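Local coordinates for RegF protein (Neisseria gonorrhoeae, PDB 4HOJ) that binds glutathione and calcium ions and is probably a glutathione S-transferase homologue of the stringent starvation protein A group, at residues T5-I10 with K32-Y37; F20-K25 with E70-R75; Q51-V56 with N66-Y71. One frame throughout, in Å; residues are numbered along the deposited sequence. Where two conformers were deposited one is given.

Contact 1: residues T5-I10 with K32-Y37; sequences TLYSGI and KDIDIY
Lys32 lays its aliphatic stem beside the Tyr7 ring, the two side chains running the same way, so that a charged residue serves here mainly through its methylenes. Its CD comes to 3.5 Å from Tyr7 CE2, in an oblique approach that also meets CZ. Thr5 touches the same carbon of Lys32, its CG2 lying 3.6 Å from CD. The lysine chain then bends at chi4 (-85°), which turns NZ off the line of the stem. At another part of the ring, Ile34 CG1 sits in plane at the edge, and its CD1 is 3.8 Å from Tyr7 CD2.

Beneath these side chains lies a short parallel ladder, an instance of how such strands alternate their bonds. Lys32 straddles the partner strand, giving its N-H to Leu6 O and taking the N-H of Ser8 on its own O. Ile34 N then continues the series to Ser8 O at 2.8 Å. Asp33 and Ser8 point to the sheet face that does not hold Tyr7. A water joins them, 2.6 Å from Ser8 OG and donating to Asp33 OD1; Ser8 OG is also hydrogen-bonded to Arg19 NE. Past the ladder, direct pairing gives way to a second water, which receives Ile10 N-H and donates to Ile34 O at 2.7 Å.

The two strands are the parallel pair of a beta-alpha-beta crossover unit of the thioredoxin-like domain, 30-33 at the sheet edge and 5-8 inside it, with helix 13-25 as the connection. That helix lies over the face of Leu6 and Ser8, while strand 54-57 continues the sheet beyond strand 5-8, with Val54 and Val56 touching Tyr7.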
loop_
_atom_site.group_PDB
_atom_site.type_symbol
_atom_site.label_atom_id
_atom_site.label_comp_id
_atom_site.label_asym_id
_atom_site.label_seq_id
_atom_site.Cartn_x
_atom_site.Cartn_y
_atom_site.Cartn_z
ATOM N N THR A 5 -4.596 20.592 6.995
ATOM C CA THR A 5 -3.440 20.771 7.856
ATOM C C THR A 5 -2.551 19.536 7.731
ATOM O O THR A 5 -3.015 18.410 7.875
ATOM C CB THR A 5 -3.859 20.937 9.310
ATOM O OG1 THR A 5 -4.686 22.100 9.414
ATOM C CG2 THR A 5 -2.643 21.107 10.249
ATOM N N LEU A 6 -1.268 19.722 7.464
ATOM C CA LEU A 6 -0.290 18.671 7.452
ATOM C C LEU A 6 0.574 18.761 8.680
ATOM O O LEU A 6 1.249 19.791 8.888
ATOM C CB LEU A 6 0.622 18.764 6.216
ATOM C CG LEU A 6 1.629 17.633 6.068
ATOM C CD1 LEU A 6 0.900 16.381 5.613
ATOM C CD2 LEU A 6 2.721 18.020 5.055
ATOM N N TYR A 7 0.619 17.684 9.450
ATOM C CA TYR A 7 1.573 17.554 10.537
ATOM C C TYR A 7 2.815 16.931 9.977
ATOM O O TYR A 7 2.765 15.859 9.379
ATOM C CB TYR A 7 0.953 16.675 11.627
ATOM C CG TYR A 7 -0.198 17.338 12.346
ATOM C CD1 TYR A 7 -1.493 17.300 11.857
ATOM C CD2 TYR A 7 0.024 18.022 13.513
ATOM C CE1 TYR A 7 -2.540 17.895 12.490
ATOM C CE2 TYR A 7 -1.024 18.608 14.185
ATOM C CZ TYR A 7 -2.300 18.556 13.656
ATOM O OH TYR A 7 -3.333 19.170 14.348
ATOM N N SER A 8 3.938 17.655 10.119
ATOM C CA SER A 8 5.140 17.336 9.329
ATOM C C SER A 8 6.386 17.412 10.197
ATOM O O SER A 8 6.471 18.287 11.043
ATOM C CB SER A 8 5.236 18.409 8.225
ATOM O OG SER A 8 6.522 18.342 7.606
ATOM N N GLY A 9 7.321 16.506 9.991
ATOM C CA GLY A 9 8.640 16.641 10.607
ATOM C C GLY A 9 9.592 17.374 9.678
ATOM O O GLY A 9 9.632 17.093 8.476
ATOM N N ILE A 10 10.386 18.276 10.205
ATOM C CA ILE A 10 11.180 19.148 9.329
ATOM C C ILE A 10 12.290 18.418 8.594
ATOM O O ILE A 10 12.794 18.898 7.584
ATOM C CB ILE A 10 11.733 20.332 10.076
ATOM C CG1 ILE A 10 12.697 19.941 11.201
ATOM C CG2 ILE A 10 10.553 21.168 10.670
ATOM C CD1 ILE A 10 13.380 21.153 11.844
ATOM N N LYS A 32 1.973 22.143 10.204
ATOM C CA LYS A 32 2.313 22.177 11.618
ATOM C C LYS A 32 3.531 21.320 11.823
ATOM O O LYS A 32 3.512 20.122 11.580
ATOM C CB LYS A 32 1.171 21.658 12.494
ATOM C CG LYS A 32 0.014 22.634 12.621
ATOM C CD LYS A 32 -1.109 21.984 13.402
ATOM C CE LYS A 32 -2.028 22.996 14.026
ATOM N NZ LYS A 32 -1.497 23.446 15.350
ATOM N N ASP A 33 4.590 21.908 12.336
ATOM C CA ASP A 33 5.828 21.170 12.530
ATOM C C ASP A 33 5.748 20.382 13.829
ATOM O O ASP A 33 5.406 20.942 14.887
ATOM C CB ASP A 33 7.022 22.130 12.623
ATOM C CG ASP A 33 7.378 22.789 11.304
ATOM O OD1 ASP A 33 6.977 22.302 10.247
ATOM O OD2 ASP A 33 8.119 23.805 11.376
ATOM N N ILE A 34 6.126 19.127 13.730
ATOM C CA ILE A 34 6.155 18.214 14.871
ATOM C C ILE A 34 7.619 17.832 15.059
ATOM O O ILE A 34 8.243 17.369 14.106
ATOM C CB ILE A 34 5.277 16.997 14.593
ATOM C CG1 ILE A 34 3.803 17.425 14.429
ATOM C CG2 ILE A 34 5.538 15.980 15.698
ATOM C CD1 ILE A 34 3.202 18.053 15.629
ATOM N N ASP A 35 8.130 17.999 16.277
ATOM C CA ASP A 35 9.459 17.514 16.619
ATOM C C ASP A 35 9.294 16.037 16.952
ATOM O O ASP A 35 8.646 15.738 17.968
ATOM C CB ASP A 35 9.924 18.337 17.833
ATOM C CG ASP A 35 11.223 17.838 18.450
ATOM O OD1 ASP A 35 11.789 16.907 17.832
ATOM O OD2 ASP A 35 11.647 18.474 19.453
ATOM N N ILE A 36 9.919 15.170 16.181
ATOM C CA ILE A 36 9.721 13.750 16.432
ATOM C C ILE A 36 10.352 13.329 17.760
ATOM O O ILE A 36 10.068 12.246 18.249
ATOM C CB ILE A 36 10.220 12.882 15.282
ATOM C CG1 ILE A 36 11.713 13.044 15.084
ATOM C CG2 ILE A 36 9.451 13.194 14.010
ATOM C CD1 ILE A 36 12.201 12.226 13.900
ATOM N N TYR A 37 11.197 14.174 18.353
ATOM C CA TYR A 37 11.833 13.849 19.630
ATOM C C TYR A 37 10.987 14.330 20.789
ATOM O O TYR A 37 11.312 14.064 21.921
ATOM C CB TYR A 37 13.242 14.523 19.709
ATOM C CG TYR A 37 14.156 14.025 18.614
ATOM C CD1 TYR A 37 14.970 12.880 18.818
ATOM C CD2 TYR A 37 14.246 14.688 17.413
ATOM C CE1 TYR A 37 15.791 12.408 17.831
ATOM C CE2 TYR A 37 15.073 14.207 16.406
ATOM C CZ TYR A 37 15.851 13.071 16.655
ATOM O OH TYR A 37 16.697 12.586 15.675
HETATM O O HOH W 1 7.918 20.432 8.418
HETATM O O HOH W 2 10.388 18.635 13.164
#

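Contact 2: residues F20-K25 with E70-R75; sequences FVLYEK and EYIDER
Ile72 fills the gap between the two helices, and three residues of 20-25 gather round its branches. Val21 CG1 meets its CG2 at 3.6 Å, the two side chains slanting past one another. Leu22 crosses it at about a right angle and brings CD2 to 3.8 Å from Ile72 CD1. The stem of Lys25 completes the group, its CG 4.0 Å from Ile72 CG2. Chi1 of Ile72 (-67°) sets CG2 anti to the backbone N, where it meets Val21 and Lys25; CD1, extended at chi2, reaches Leu22.

Next to this apolar patch stands a salt bridge. Lys25 NZ reaches Asp73 OD1 at 2.7 Å, approaching on the anti side and 21° out of the carboxylate plane. The lysine chain bends at chi2, which sets CD, and the extended chi3 and chi4 then take NZ to Asp73. The ammonium has further direct partners, the backbone oxygens of Phe76 and Pro79, and Asp73 OD1 accepts from Leu81 N. The pair is thereby tied to the chain that follows helix 65-75.

In the next shell, Met151 and Val154 of helix 151-161 pack on Val21, and Met151 also on Asp73, so the C-terminal helical region closes over this seam. Glu74 faces away and forms salt bridges with Arg89 and Arg93 of the second subunit.

The segment axes run nearly parallel, 10° apart, with 10.2 Å between them at closest approach. Both ionic side chains are buried, so their charges are probably stabilised by one another and by the surrounding peptide groups: two carbonyls and the carboxylate grip the ammonium, and the same carboxylate oxygen holds a backbone N-H as well as NZ.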
loop_
_atom_site.group_PDB
_atom_site.type_symbol
_atom_site.label_atom_id
_atom_site.label_comp_id
_atom_site.label_asym_id
_atom_site.label_seq_id
_atom_site.Cartn_x
_atom_site.Cartn_y
_atom_site.Cartn_z
ATOM N N PHE A 20 5.742 18.251 -0.878
ATOM C CA PHE A 20 5.965 18.388 -2.315
ATOM C C PHE A 20 4.617 18.373 -3.077
ATOM O O PHE A 20 4.349 19.245 -3.910
ATOM C CB PHE A 20 6.921 17.274 -2.712
ATOM C CG PHE A 20 7.458 17.352 -4.129
ATOM C CD1 PHE A 20 7.249 18.428 -4.977
ATOM C CD2 PHE A 20 8.212 16.259 -4.586
ATOM C CE1 PHE A 20 7.810 18.420 -6.279
ATOM C CE2 PHE A 20 8.769 16.231 -5.850
ATOM C CZ PHE A 20 8.554 17.314 -6.726
ATOM N N VAL A 21 3.740 17.401 -2.769
ATOM C CA VAL A 21 2.440 17.369 -3.415
ATOM C C VAL A 21 1.660 18.632 -3.148
ATOM O O VAL A 21 1.045 19.175 -4.070
ATOM C CB VAL A 21 1.598 16.115 -3.004
ATOM C CG1 VAL A 21 0.173 16.202 -3.609
ATOM C CG2 VAL A 21 2.245 14.841 -3.469
ATOM N N LEU A 22 1.638 19.105 -1.908
ATOM C CA LEU A 22 0.832 20.274 -1.575
ATOM C C LEU A 22 1.263 21.482 -2.356
ATOM O O LEU A 22 0.422 22.212 -2.881
ATOM C CB LEU A 22 0.831 20.510 -0.057
ATOM C CG LEU A 22 -0.003 19.480 0.708
ATOM C CD1 LEU A 22 0.408 19.497 2.176
ATOM C CD2 LEU A 22 -1.479 19.773 0.548
ATOM N N TYR A 23 2.573 21.696 -2.491
ATOM C CA TYR A 23 3.033 22.819 -3.290
ATOM C C TYR A 23 2.844 22.630 -4.785
ATOM O O TYR A 23 2.606 23.613 -5.493
ATOM C CB TYR A 23 4.476 23.162 -2.926
ATOM C CG TYR A 23 4.590 23.934 -1.619
ATOM C CD1 TYR A 23 4.205 25.260 -1.579
ATOM C CD2 TYR A 23 5.046 23.341 -0.453
ATOM C CE1 TYR A 23 4.301 25.976 -0.415
ATOM C CE2 TYR A 23 5.149 24.058 0.736
ATOM C CZ TYR A 23 4.756 25.374 0.726
ATOM O OH TYR A 23 4.822 26.164 1.858
ATOM N N GLU A 24 2.842 21.375 -5.259
ATOM C CA GLU A 24 2.531 21.172 -6.683
ATOM C C GLU A 24 1.075 21.538 -6.966
ATOM O O GLU A 24 0.789 22.044 -8.035
ATOM C CB GLU A 24 2.768 19.686 -7.116
ATOM C CG GLU A 24 4.237 19.267 -7.267
ATOM C CD GLU A 24 4.855 19.773 -8.560
ATOM O OE1 GLU A 24 4.095 19.968 -9.553
ATOM O OE2 GLU A 24 6.064 19.984 -8.618
ATOM N N LYS A 25 0.146 21.256 -6.044
ATOM C CA LYS A 25 -1.268 21.592 -6.253
ATOM C C LYS A 25 -1.555 23.055 -6.041
ATOM O O LYS A 25 -2.514 23.578 -6.608
ATOM C CB LYS A 25 -2.137 20.742 -5.320
ATOM C CG LYS A 25 -2.035 19.240 -5.567
ATOM C CD LYS A 25 -2.643 18.870 -6.926
ATOM C CE LYS A 25 -2.795 17.328 -7.012
ATOM N NZ LYS A 25 -3.665 16.887 -8.162
ATOM N N GLU A 70 -2.375 10.279 -2.343
ATOM C CA GLU A 70 -3.522 9.859 -3.178
ATOM C C GLU A 70 -4.720 10.705 -2.930
ATOM O O GLU A 70 -5.396 11.130 -3.867
ATOM C CB GLU A 70 -3.925 8.410 -2.912
ATOM C CG GLU A 70 -2.941 7.406 -3.454
ATOM C CD GLU A 70 -3.221 6.944 -4.864
ATOM O OE1 GLU A 70 -4.091 7.536 -5.553
ATOM O OE2 GLU A 70 -2.550 5.970 -5.284
ATOM N N TYR A 71 -5.020 10.914 -1.654
ATOM C CA TYR A 71 -6.149 11.757 -1.297
ATOM C C TYR A 71 -5.980 13.148 -1.884
ATOM O O TYR A 71 -6.885 13.650 -2.542
ATOM C CB TYR A 71 -6.342 11.799 0.239
ATOM C CG TYR A 71 -7.367 12.807 0.640
ATOM C CD1 TYR A 71 -8.718 12.564 0.461
ATOM C CD2 TYR A 71 -6.982 14.003 1.215
ATOM C CE1 TYR A 71 -9.666 13.501 0.846
ATOM C CE2 TYR A 71 -7.921 14.962 1.593
ATOM C CZ TYR A 71 -9.249 14.711 1.404
ATOM O OH TYR A 71 -10.185 15.628 1.804
ATOM N N ILE A 72 -4.824 13.768 -1.673
ATOM C CA ILE A 72 -4.638 15.120 -2.156
ATOM C C ILE A 72 -4.845 15.170 -3.689
ATOM O O ILE A 72 -5.456 16.103 -4.216
ATOM C CB ILE A 72 -3.284 15.668 -1.730
ATOM C CG1 ILE A 72 -3.253 15.841 -0.224
ATOM C CG2 ILE A 72 -3.073 17.054 -2.402
ATOM C CD1 ILE A 72 -1.829 16.036 0.295
ATOM N N ASP A 73 -4.320 14.156 -4.381
ATOM C CA ASP A 73 -4.423 14.145 -5.827
ATOM C C ASP A 73 -5.876 14.070 -6.278
ATOM O O ASP A 73 -6.238 14.643 -7.316
ATOM C CB ASP A 73 -3.642 12.957 -6.402
ATOM C CG ASP A 73 -3.369 13.097 -7.872
ATOM O OD1 ASP A 73 -3.089 14.241 -8.333
ATOM O OD2 ASP A 73 -3.431 12.090 -8.604
ATOM N N GLU A 74 -6.710 13.344 -5.527
ATOM C CA GLU A 74 -8.103 13.196 -5.890
ATOM C C GLU A 74 -8.905 14.412 -5.435
ATOM O O GLU A 74 -9.868 14.824 -6.114
ATOM C CB GLU A 74 -8.695 11.864 -5.369
ATOM C CG GLU A 74 -8.069 10.640 -6.056
ATOM C CD GLU A 74 -8.775 9.333 -5.740
ATOM O OE1 GLU A 74 -9.607 9.327 -4.797
ATOM O OE2 GLU A 74 -8.481 8.325 -6.441
ATOM N N ARG A 75 -8.511 15.020 -4.322
ATOM C CA ARG A 75 -9.247 16.104 -3.698
ATOM C C ARG A 75 -9.072 17.433 -4.468
ATOM O O ARG A 75 -9.998 18.264 -4.544
ATOM C CB ARG A 75 -8.763 16.224 -2.259
ATOM C CG ARG A 75 -9.214 17.420 -1.524
ATOM C CD ARG A 75 -10.613 17.239 -1.001
ATOM N NE ARG A 75 -10.909 18.403 -0.190
ATOM C CZ ARG A 75 -11.171 19.613 -0.677
ATOM N NH1 ARG A 75 -11.216 19.816 -1.991
ATOM N NH2 ARG A 75 -11.410 20.620 0.154
#

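Contact 3: residues Q51-V56 with N66-Y71; sequences QVPVLV and NIINEY. With GSH (glutathione), chain C.
Ile68 and Leu55 pack helix against sheet in the thioredoxin-like domain of the glutathione transferase fold, just beyond the cis-proline loop that receives glutathione. The apolar contacts come first. Ile68 CD1 lies 4.0 Å from Pro53 CG, the proline ring slanting past the isoleucine, and Ile68 CG2 is 3.8 Å from Leu55 CB. The same CD1 is also in van der Waals contact with the backbone, 3.7 Å from Pro53 O. Chi1 (-171°) sets Leu55 CG anti to the backbone N, and chi2 (81°) fixes where its methyls lie; its CD2 is 3.7 Å from Tyr71 CD2, the two side chains crossing at about a right angle. Tyr71 OH, beyond this contact, is hydrogen-bonded to Glu57, and Leu62 of the neighbouring strand also packs on both Ile68 and Tyr71.

No hydrogen bond joins strand and helix; the polar interactions belong to the ligand. Val52 pairs with the tripeptide through its backbone in both directions, as an antiparallel strand would: its N-H goes to glutathione O2, and its O accepts from glutathione N2 at 2.8 Å. The cis peptide linking Val52 to Pro53 lies right beside this pairing, as in the cis-proline loop of thioredoxin-fold proteins generally. Lys39, Glu64 and Ser65 supply further hydrogen bonds to the ligand. Hence one short segment serves the pocket with its loop and the domain core with its strand.

At the glycine end of glutathione, the extended side chain of Gln51 sends NE2 to carboxylate oxygen O31, 3.0 Å away, in a nearly straight bond of 170° at the hydrogen.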
loop_
_atom_site.group_PDB
_atom_site.type_symbol
_atom_site.label_atom_id
_atom_site.label_comp_id
_atom_site.label_asym_id
_atom_site.label_seq_id
_atom_site.Cartn_x
_atom_site.Cartn_y
_atom_site.Cartn_z
ATOM N N GLN A 51 3.424 8.673 14.293
ATOM C CA GLN A 51 4.378 9.170 13.321
ATOM C C GLN A 51 3.775 10.337 12.542
ATOM O O GLN A 51 2.561 10.527 12.435
ATOM C CB GLN A 51 4.735 8.088 12.308
ATOM C CG GLN A 51 5.496 6.945 12.936
ATOM C CD GLN A 51 5.837 5.889 11.917
ATOM O OE1 GLN A 51 5.071 5.648 10.976
ATOM N NE2 GLN A 51 7.010 5.267 12.063
ATOM N N VAL A 52 4.704 11.115 11.964
ATOM C CA VAL A 52 4.351 12.050 10.895
ATOM C C VAL A 52 4.720 11.429 9.546
ATOM O O VAL A 52 5.603 10.571 9.481
ATOM C CB VAL A 52 5.097 13.417 11.064
ATOM C CG1 VAL A 52 4.524 14.104 12.269
ATOM C CG2 VAL A 52 6.613 13.205 11.169
ATOM N N PRO A 53 4.046 11.826 8.465
ATOM C CA PRO A 53 3.035 12.879 8.416
ATOM C C PRO A 53 1.636 12.408 8.747
ATOM O O PRO A 53 1.272 11.193 8.668
ATOM C CB PRO A 53 3.045 13.293 6.942
ATOM C CG PRO A 53 3.472 11.995 6.190
ATOM C CD PRO A 53 4.543 11.431 7.135
ATOM N N VAL A 54 0.779 13.360 9.139
ATOM C CA VAL A 54 -0.667 13.182 9.283
ATOM C C VAL A 54 -1.330 14.326 8.525
ATOM O O VAL A 54 -0.818 15.479 8.552
ATOM C CB VAL A 54 -1.072 13.244 10.746
ATOM C CG1 VAL A 54 -2.589 13.286 10.938
ATOM C CG2 VAL A 54 -0.477 12.023 11.481
ATOM N N LEU A 55 -2.412 14.079 7.803
ATOM C CA LEU A 55 -3.186 15.142 7.216
ATOM C C LEU A 55 -4.544 15.184 7.878
ATOM O O LEU A 55 -5.208 14.124 8.045
ATOM C CB LEU A 55 -3.335 14.908 5.726
ATOM C CG LEU A 55 -3.961 16.065 4.935
ATOM C CD1 LEU A 55 -2.889 17.132 4.625
ATOM C CD2 LEU A 55 -4.593 15.593 3.627
ATOM N N VAL A 56 -4.992 16.385 8.237
ATOM C CA VAL A 56 -6.333 16.589 8.761
ATOM C C VAL A 56 -7.072 17.543 7.870
ATOM O O VAL A 56 -6.564 18.632 7.553
ATOM C CB VAL A 56 -6.307 17.118 10.220
ATOM C CG1 VAL A 56 -7.744 17.432 10.715
ATOM C CG2 VAL A 56 -5.614 16.089 11.126
ATOM N N ASN A 66 1.937 7.975 1.354
ATOM C CA ASN A 66 1.441 7.769 -0.012
ATOM C C ASN A 66 -0.083 7.789 -0.079
ATOM O O ASN A 66 -0.652 8.136 -1.101
ATOM C CB ASN A 66 1.944 6.430 -0.564
ATOM C CG ASN A 66 3.380 6.474 -0.983
ATOM O OD1 ASN A 66 3.990 7.520 -1.163
ATOM N ND2 ASN A 66 3.951 5.280 -1.128
ATOM N N ILE A 67 -0.748 7.450 1.026
ATOM C CA ILE A 67 -2.230 7.461 1.087
ATOM C C ILE A 67 -2.700 8.928 1.190
ATOM O O ILE A 67 -3.650 9.349 0.517
ATOM C CB ILE A 67 -2.701 6.634 2.302
ATOM C CG1 ILE A 67 -2.403 5.174 2.009
ATOM C CG2 ILE A 67 -4.176 6.831 2.540
ATOM C CD1 ILE A 67 -2.862 4.269 3.076
ATOM N N ILE A 68 -2.028 9.754 2.011
ATOM C CA ILE A 68 -2.315 11.164 2.077
ATOM C C ILE A 68 -2.186 11.754 0.674
ATOM O O ILE A 68 -3.037 12.519 0.224
ATOM C CB ILE A 68 -1.277 11.821 3.017
ATOM C CG1 ILE A 68 -1.606 11.428 4.469
ATOM C CG2 ILE A 68 -1.313 13.370 2.836
ATOM C CD1 ILE A 68 -0.435 11.827 5.489
ATOM N N ASN A 69 -1.136 11.347 -0.038
ATOM C CA ASN A 69 -0.889 11.957 -1.352
ATOM C C ASN A 69 -1.907 11.544 -2.387
ATOM O O ASN A 69 -2.302 12.366 -3.215
ATOM C CB ASN A 69 0.512 11.646 -1.807
ATOM C CG ASN A 69 1.525 12.455 -1.054
ATOM O OD1 ASN A 69 1.180 13.355 -0.291
ATOM N ND2 ASN A 69 2.810 12.122 -1.262
ATOM N N GLU A 70 -2.375 10.279 -2.343
ATOM C CA GLU A 70 -3.522 9.859 -3.178
ATOM C C GLU A 70 -4.720 10.705 -2.930
ATOM O O GLU A 70 -5.396 11.130 -3.867
ATOM C CB GLU A 70 -3.925 8.410 -2.912
ATOM C CG GLU A 70 -2.941 7.406 -3.454
ATOM C CD GLU A 70 -3.221 6.944 -4.864
ATOM O OE1 GLU A 70 -4.091 7.536 -5.553
ATOM O OE2 GLU A 70 -2.550 5.970 -5.284
ATOM N N TYR A 71 -5.020 10.914 -1.654
ATOM C CA TYR A 71 -6.149 11.757 -1.297
ATOM C C TYR A 71 -5.980 13.148 -1.884
ATOM O O TYR A 71 -6.885 13.650 -2.542
ATOM C CB TYR A 71 -6.342 11.799 0.239
ATOM C CG TYR A 71 -7.367 12.807 0.640
ATOM C CD1 TYR A 71 -8.718 12.564 0.461
ATOM C CD2 TYR A 71 -6.982 14.003 1.215
ATOM C CE1 TYR A 71 -9.666 13.501 0.846
ATOM C CE2 TYR A 71 -7.921 14.962 1.593
ATOM C CZ TYR A 71 -9.249 14.711 1.404
ATOM O OH TYR A 71 -10.185 15.628 1.804
HETATM N N1 GSH C . 5.015 4.662 6.480
HETATM C CA1 GSH C . 5.078 6.057 7.004
HETATM C C1 GSH C . 4.666 7.018 5.951
HETATM O O11 GSH C . 4.081 8.085 6.267
HETATM O O12 GSH C . 4.954 6.735 4.774
HETATM C CB1 GSH C . 6.452 6.361 7.617
HETATM C CG1 GSH C . 6.490 7.681 8.396
HETATM C CD1 GSH C . 7.736 7.746 9.259
HETATM O OE1 GSH C . 8.590 6.888 9.283
HETATM N N2 GSH C . 7.815 8.932 9.973
HETATM C CA2 GSH C . 8.946 9.118 10.881
HETATM C C2 GSH C . 8.359 9.252 12.263
HETATM O O2 GSH C . 7.346 9.853 12.585
HETATM C CB2 GSH C . 9.752 10.350 10.644
HETATM S SG2 GSH C . 10.426 10.469 9.011
HETATM N N3 GSH C . 9.206 8.677 13.300
HETATM C CA3 GSH C . 8.806 8.708 14.695
HETATM C C3 GSH C . 8.647 7.289 15.144
HETATM O O31 GSH C . 8.669 6.259 14.387
HETATM O O32 GSH C . 8.455 7.145 16.373
#

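All three contacts belong to the thioredoxin-like N-terminal domain. Contacts 1 and 3 lie on neighbouring strands of one sheet, their centres 12 Å apart, and are joined by strands 5-8 and 54-57. Contacts 2 and 3 share helix 65-75, with centres 10 Å apart, while contacts 1 and 2 are 18 Å apart but meet where Leu6 packs on Leu22. Along the chain, contact 1 closes before contact 3 opens, whereas the segments of contacts 1 and 2 alternate. A continuous framework thus runs from edge strand 30-33 across strands 5-8 and 54-57 to helix 65-75 and its partner helix 13-25, where contacts 2 and 3 both touch the second subunit.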